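Baccell_00875 (Bacteroides cellulosilyticus DSM 14838, PDB 5NO8) is a polysaccharide lyase that probably removes the L-rhamnose caps linked to glucuronic acid on complex arabinogalactan proteins. Local coordinates at residues 451-456 with 490-495; 458-463 with 496-501. One frame throughout, in Å; residues are numbered along the deposited sequence.

Contact 1: residues 451-456 with 490-495; sequences YMWVAE and YAIGIP
M452 and P495 carry this buried contact, one reaching from helix 448-465 into the loop 490-495, the other laid back onto the helix. The M452 CG is anti to its own carbonyl carbon (chi1 -60°), and bends at chi2 (-48°) and chi3 fold the sulfur back beside I494. Its CG presses on A491 CB at 3.4 Å, tighter than usual for two carbons. Beyond it the methionine lies next to the side chain of I494, the two extending in a common direction, with M452 SD 3.9 Å from I494 CG1; L478 and M481 of helix 469-485 also touch the methionine. P495 turns its ring toward the helix so that P495 CG meets A455 CB at 4.3 Å, while P495 CB passes obliquely beside E456 OE1 at 3.9 Å. The CB of W453 leads away from the loop, but its indole swings back, so that W453 NE1 lies 3.2 Å from I492 O, the carbonyl meeting the ring obliquely. A water fills the corner between these groups, donating to E456 OE1 (2.8 Å) and to G493 O (2.7 Å), and sits in the plane of the indole at its edge. E456 OE2 has Q460 and a glycerol as partners. G493 has a positive phi (66°) where the loop turns, and its N-H bonds Q550 of helix 542-559. The loop ends in P495, the N-cap residue of helix 496-505; such a linker laid on a neighbouring helix is consistent with an α/α toroid.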
loop_
_atom_site.group_PDB
_atom_site.type_symbol
_atom_site.label_atom_id
_atom_site.label_comp_id
_atom_site.label_asym_id
_atom_site.label_seq_id
_atom_site.Cartn_x
_atom_site.Cartn_y
_atom_site.Cartn_z
ATOM N N TYR A 451 -10.146 -2.478 -21.466
ATOM C CA TYR A 451 -10.639 -1.541 -22.488
ATOM C C TYR A 451 -10.245 -0.092 -22.213
ATOM O O TYR A 451 -10.020 0.686 -23.150
ATOM C CB TYR A 451 -12.162 -1.592 -22.570
ATOM C CG TYR A 451 -12.701 -2.872 -23.169
ATOM C CD1 TYR A 451 -12.646 -4.074 -22.457
ATOM C CD2 TYR A 451 -13.271 -2.882 -24.453
ATOM C CE1 TYR A 451 -13.131 -5.250 -22.998
ATOM C CE2 TYR A 451 -13.773 -4.056 -25.006
ATOM C CZ TYR A 451 -13.701 -5.238 -24.276
ATOM O OH TYR A 451 -14.179 -6.416 -24.800
ATOM N N MET A 452 -10.232 0.291 -20.936
ATOM C CA MET A 452 -9.885 1.666 -20.552
ATOM C C MET A 452 -8.454 1.986 -20.915
ATOM O O MET A 452 -8.156 3.098 -21.334
ATOM C CB MET A 452 -10.049 1.884 -19.056
ATOM C CG MET A 452 -11.450 1.650 -18.516
ATOM S SD MET A 452 -12.744 2.480 -19.484
ATOM C CE MET A 452 -13.182 1.218 -20.664
ATOM N N TRP A 453 -7.586 1.005 -20.719
ATOM C CA TRP A 453 -6.146 1.187 -20.914
ATOM C C TRP A 453 -5.808 1.186 -22.398
ATOM O O TRP A 453 -4.988 1.988 -22.843
ATOM C CB TRP A 453 -5.366 0.115 -20.169
ATOM C CG TRP A 453 -5.649 0.104 -18.688
ATOM C CD1 TRP A 453 -5.896 1.189 -17.879
ATOM C CD2 TRP A 453 -5.731 -1.050 -17.853
ATOM N NE1 TRP A 453 -6.109 0.771 -16.594
ATOM C CE2 TRP A 453 -6.016 -0.599 -16.549
ATOM C CE3 TRP A 453 -5.580 -2.424 -18.079
ATOM C CZ2 TRP A 453 -6.152 -1.480 -15.464
ATOM C CZ3 TRP A 453 -5.729 -3.300 -17.008
ATOM C CH2 TRP A 453 -6.003 -2.817 -15.712
ATOM N N VAL A 454 -6.466 0.312 -23.165
ATOM C CA VAL A 454 -6.355 0.360 -24.620
ATOM C C VAL A 454 -6.846 1.697 -25.164
ATOM O O VAL A 454 -6.192 2.280 -26.012
ATOM C CB VAL A 454 -7.089 -0.819 -25.302
ATOM C CG1 VAL A 454 -7.211 -0.583 -26.816
ATOM C CG2 VAL A 454 -6.328 -2.091 -25.050
ATOM N N ALA A 455 -7.987 2.183 -24.693
ATOM C CA ALA A 455 -8.511 3.474 -25.119
ATOM C C ALA A 455 -7.594 4.630 -24.763
ATOM O O ALA A 455 -7.373 5.542 -25.570
ATOM C CB ALA A 455 -9.867 3.719 -24.510
ATOM N N GLU A 456 -7.059 4.599 -23.548
ATOM C CA GLU A 456 -6.086 5.599 -23.145
ATOM C C GLU A 456 -4.945 5.594 -24.133
ATOM O O GLU A 456 -4.581 6.651 -24.622
ATOM C CB GLU A 456 -5.551 5.341 -21.731
ATOM C CG GLU A 456 -4.338 6.198 -21.367
ATOM C CD GLU A 456 -4.548 7.249 -20.297
ATOM O OE1 GLU A 456 -5.506 7.171 -19.485
ATOM O OE2 GLU A 456 -3.691 8.175 -20.242
ATOM N N TYR A 490 -16.385 -0.109 -12.168
ATOM C CA TYR A 490 -15.470 0.827 -11.513
ATOM C C TYR A 490 -14.058 0.618 -12.056
ATOM O O TYR A 490 -13.126 0.214 -11.334
ATOM C CB TYR A 490 -15.497 0.637 -10.005
ATOM C CG TYR A 490 -16.741 1.166 -9.331
ATOM C CD1 TYR A 490 -18.001 0.606 -9.570
ATOM C CD2 TYR A 490 -16.656 2.224 -8.445
ATOM C CE1 TYR A 490 -19.137 1.120 -8.941
ATOM C CE2 TYR A 490 -17.781 2.740 -7.807
ATOM C CZ TYR A 490 -19.027 2.184 -8.059
ATOM O OH TYR A 490 -20.130 2.719 -7.401
ATOM N N ALA A 491 -13.884 0.943 -13.321
ATOM C CA ALA A 491 -12.628 0.646 -14.010
ATOM C C ALA A 491 -11.581 1.667 -13.582
ATOM O O ALA A 491 -11.920 2.798 -13.249
ATOM C CB ALA A 491 -12.831 0.712 -15.517
ATOM N N ILE A 492 -10.314 1.258 -13.645
ATOM C CA ILE A 492 -9.203 2.114 -13.294
ATOM C C ILE A 492 -8.804 2.986 -14.497
ATOM O O ILE A 492 -8.580 2.479 -15.609
ATOM C CB ILE A 492 -7.985 1.284 -12.862
ATOM C CG1 ILE A 492 -8.321 0.457 -11.608
ATOM C CG2 ILE A 492 -6.794 2.212 -12.599
ATOM C CD1 ILE A 492 -7.426 -0.745 -11.438
ATOM N N GLY A 493 -8.694 4.284 -14.252
ATOM C CA GLY A 493 -8.182 5.211 -15.246
ATOM C C GLY A 493 -9.106 5.321 -16.444
ATOM O O GLY A 493 -8.661 5.269 -17.591
ATOM N N ILE A 494 -10.406 5.451 -16.182
ATOM C CA ILE A 494 -11.355 5.715 -17.265
ATOM C C ILE A 494 -10.905 7.069 -17.835
ATOM O O ILE A 494 -10.833 8.035 -17.087
ATOM C CB ILE A 494 -12.796 5.791 -16.739
ATOM C CG1 ILE A 494 -13.220 4.420 -16.181
ATOM C CG2 ILE A 494 -13.738 6.244 -17.856
ATOM C CD1 ILE A 494 -14.429 4.474 -15.269
ATOM N N PRO A 495 -10.534 7.125 -19.130
ATOM C CA PRO A 495 -9.916 8.350 -19.658
ATOM C C PRO A 495 -10.919 9.472 -20.030
ATOM O O PRO A 495 -11.080 9.806 -21.212
ATOM C CB PRO A 495 -9.141 7.833 -20.876
ATOM C CG PRO A 495 -9.949 6.679 -21.352
ATOM C CD PRO A 495 -10.504 6.029 -20.122
HETATM O O HOH W 1 -5.988 4.837 -18.048
#

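Contact 2: residues 458-463 with 496-501; sequences YFQMYK and VRLGLQ
Helix-helix packing in the α-helical domain, consistent with an α/α toroid, brings helix 448-465 against helix 496-505, with helix 469-485 coming between them in sequence. The short segments' axes approach to 9.6 Å and their N-to-C directions differ by 52°. A glycine and an aromatic ring make the close approach: G499 CA sits over one face of the F459 ring, 3.6 Å from its centroid and 13° off the ring normal, a CH-pi contact. The phenylalanine reaches this position with CG anti to its own carbonyl carbon, beside the backbone N. With no side chain, G499 can bring its CA right up to the ring. L498, next to the glycine, extends its branch point toward the other helix, CG being anti to its backbone N, and packs L498 CG on F459 CB at 3.6 Å. An alanine in place of F459 would remove the ring and would probably lose the CH-pi contact with G499 and loosen the fit between the two helices. Q460 bends at chi2 and crosses L498 at about a right angle. Its amide nitrogen hydrogen-bonds E456 OE2, one turn earlier on the same helix, which fixes the rotation of the amide as it crosses the leucine. R497 turns instead to a salt bridge with E558 of helix 542-559. K463, on the exposed side, brings its CD to L498 CD1 at 4.2 Å; the other methyl, L498 CD2, lies 3.5 Å from Q460 NE2.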
loop_
_atom_site.group_PDB
_atom_site.type_symbol
_atom_site.label_atom_id
_atom_site.label_comp_id
_atom_site.label_asym_id
_atom_site.label_seq_id
_atom_site.Cartn_x
_atom_site.Cartn_y
_atom_site.Cartn_z
ATOM N N TYR A 458 -4.823 4.727 -27.237
ATOM C CA TYR A 458 -5.208 5.290 -28.539
ATOM C C TYR A 458 -5.362 6.798 -28.495
ATOM O O TYR A 458 -4.837 7.485 -29.373
ATOM C CB TYR A 458 -6.481 4.602 -29.103
ATOM C CG TYR A 458 -6.363 3.139 -29.456
ATOM C CD1 TYR A 458 -5.163 2.547 -29.799
ATOM C CD2 TYR A 458 -7.508 2.331 -29.494
ATOM C CE1 TYR A 458 -5.085 1.204 -30.138
ATOM C CE2 TYR A 458 -7.445 1.001 -29.840
ATOM C CZ TYR A 458 -6.251 0.436 -30.162
ATOM O OH TYR A 458 -6.182 -0.888 -30.496
ATOM N N PHE A 459 -6.020 7.344 -27.478
ATOM C CA PHE A 459 -6.152 8.783 -27.378
ATOM C C PHE A 459 -4.780 9.472 -27.223
ATOM O O PHE A 459 -4.545 10.525 -27.824
ATOM C CB PHE A 459 -7.064 9.199 -26.241
ATOM C CG PHE A 459 -8.512 8.785 -26.408
ATOM C CD1 PHE A 459 -9.234 9.119 -27.551
ATOM C CD2 PHE A 459 -9.172 8.109 -25.381
ATOM C CE1 PHE A 459 -10.579 8.765 -27.668
ATOM C CE2 PHE A 459 -10.501 7.739 -25.496
ATOM C CZ PHE A 459 -11.212 8.083 -26.640
ATOM N N GLN A 460 -3.874 8.852 -26.474
ATOM C CA GLN A 460 -2.504 9.386 -26.355
ATOM C C GLN A 460 -1.776 9.345 -27.708
ATOM O O GLN A 460 -1.045 10.283 -28.054
ATOM C CB GLN A 460 -1.707 8.592 -25.316
ATOM C CG GLN A 460 -2.256 8.655 -23.898
ATOM C CD GLN A 460 -1.988 9.959 -23.189
ATOM O OE1 GLN A 460 -1.501 10.925 -23.784
ATOM N NE2 GLN A 460 -2.342 10.008 -21.899
ATOM N N MET A 461 -1.945 8.248 -28.446
ATOM C CA MET A 461 -1.358 8.103 -29.787
ATOM C C MET A 461 -1.854 9.142 -30.801
ATOM O O MET A 461 -1.113 9.479 -31.733
ATOM C CB MET A 461 -1.536 6.695 -30.338
ATOM C CG MET A 461 -0.689 5.618 -29.682
ATOM S SD MET A 461 1.069 5.874 -29.852
ATOM C CE MET A 461 1.389 5.625 -31.618
ATOM N N TYR A 462 -3.057 9.681 -30.620
ATOM C CA TYR A 462 -3.484 10.847 -31.401
ATOM C C TYR A 462 -2.570 12.034 -31.145
ATOM O O TYR A 462 -2.156 12.712 -32.082
ATOM C CB TYR A 462 -4.930 11.228 -31.082
ATOM C CG TYR A 462 -5.395 12.571 -31.618
ATOM C CD1 TYR A 462 -5.448 12.830 -33.000
ATOM C CD2 TYR A 462 -5.824 13.561 -30.749
ATOM C CE1 TYR A 462 -5.910 14.050 -33.475
ATOM C CE2 TYR A 462 -6.279 14.779 -31.211
ATOM C CZ TYR A 462 -6.330 15.020 -32.572
ATOM O OH TYR A 462 -6.784 16.260 -32.971
ATOM N N LYS A 463 -2.235 12.261 -29.874
ATOM C CA LYS A 463 -1.331 13.366 -29.501
ATOM C C LYS A 463 0.064 13.181 -30.104
ATOM O O LYS A 463 0.710 14.157 -30.418
ATOM C CB LYS A 463 -1.248 13.534 -27.972
ATOM C CG LYS A 463 -2.587 13.800 -27.290
ATOM C CD LYS A 463 -2.451 13.935 -25.779
ATOM C CE LYS A 463 -2.018 15.326 -25.365
ATOM N NZ LYS A 463 -1.907 15.435 -23.889
ATOM N N VAL A 496 -11.561 10.054 -19.023
ATOM C CA VAL A 496 -12.621 11.044 -19.236
ATOM C C VAL A 496 -12.112 12.336 -19.893
ATOM O O VAL A 496 -12.561 12.721 -20.969
ATOM C CB VAL A 496 -13.360 11.364 -17.916
ATOM C CG1 VAL A 496 -14.365 12.499 -18.078
ATOM C CG2 VAL A 496 -14.047 10.119 -17.375
ATOM N N ARG A 497 -11.185 13.013 -19.228
ATOM C CA ARG A 497 -10.628 14.253 -19.751
ATOM C C ARG A 497 -9.882 14.034 -21.054
ATOM O O ARG A 497 -10.025 14.832 -21.992
ATOM C CB ARG A 497 -9.677 14.900 -18.760
ATOM C CG ARG A 497 -10.326 15.313 -17.470
ATOM C CD ARG A 497 -9.548 16.435 -16.808
ATOM N NE ARG A 497 -9.872 17.728 -17.405
ATOM C CZ ARG A 497 -9.345 18.892 -17.032
ATOM N NH1 ARG A 497 -8.425 18.958 -16.072
ATOM N NH2 ARG A 497 -9.731 20.002 -17.642
ATOM N N LEU A 498 -9.094 12.964 -21.102
ATOM C CA LEU A 498 -8.274 12.660 -22.270
ATOM C C LEU A 498 -9.164 12.343 -23.487
ATOM O O LEU A 498 -8.955 12.877 -24.571
ATOM C CB LEU A 498 -7.368 11.478 -21.974
ATOM C CG LEU A 498 -6.529 10.927 -23.117
ATOM C CD1 LEU A 498 -5.577 11.976 -23.680
ATOM C CD2 LEU A 498 -5.780 9.711 -22.631
ATOM N N GLY A 499 -10.133 11.462 -23.298
ATOM C CA GLY A 499 -11.034 11.072 -24.382
ATOM C C GLY A 499 -11.839 12.246 -24.925
ATOM O O GLY A 499 -11.876 12.466 -26.144
ATOM N N LEU A 500 -12.483 12.989 -24.050
ATOM C CA LEU A 500 -13.262 14.162 -24.477
ATOM C C LEU A 500 -12.418 15.275 -25.098
ATOM O O LEU A 500 -12.853 15.900 -26.075
ATOM C CB LEU A 500 -14.076 14.744 -23.327
ATOM C CG LEU A 500 -15.193 13.852 -22.781
ATOM C CD1 LEU A 500 -15.883 14.585 -21.655
ATOM C CD2 LEU A 500 -16.181 13.463 -23.872
ATOM N N GLN A 501 -11.241 15.549 -24.531
ATOM C CA GLN A 501 -10.315 16.512 -25.144
ATOM C C GLN A 501 -9.909 16.077 -26.545
ATOM O O GLN A 501 -9.876 16.895 -27.452
ATOM C CB GLN A 501 -9.065 16.731 -24.275
ATOM C CG GLN A 501 -8.126 17.842 -24.748
ATOM C CD GLN A 501 -8.740 19.242 -24.687
ATOM O OE1 GLN A 501 -9.597 19.539 -23.847
ATOM N NE2 GLN A 501 -8.291 20.111 -25.586
#

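How the contacts relate
Contacts 1 and 2 are consecutive stages of one packing seam, their centres 11 Å apart. Both use helix 448-465: residues 451-456 and then 458-463 face, in the same order, the loop 490-495 and the start of helix 496-505, which follows it directly. The chain therefore visits both helix segments first, runs through helix 469-485, and returns through both partners. Contact 1 lies nearer the chain centre, about 21 Å from it against about 29 Å for contact 2, measured between centres. They touch where E456 OE2 lies 3.5 Å from L498 CD2. Together they pack the linker and the helix it leads into along one earlier helix of the helical domain.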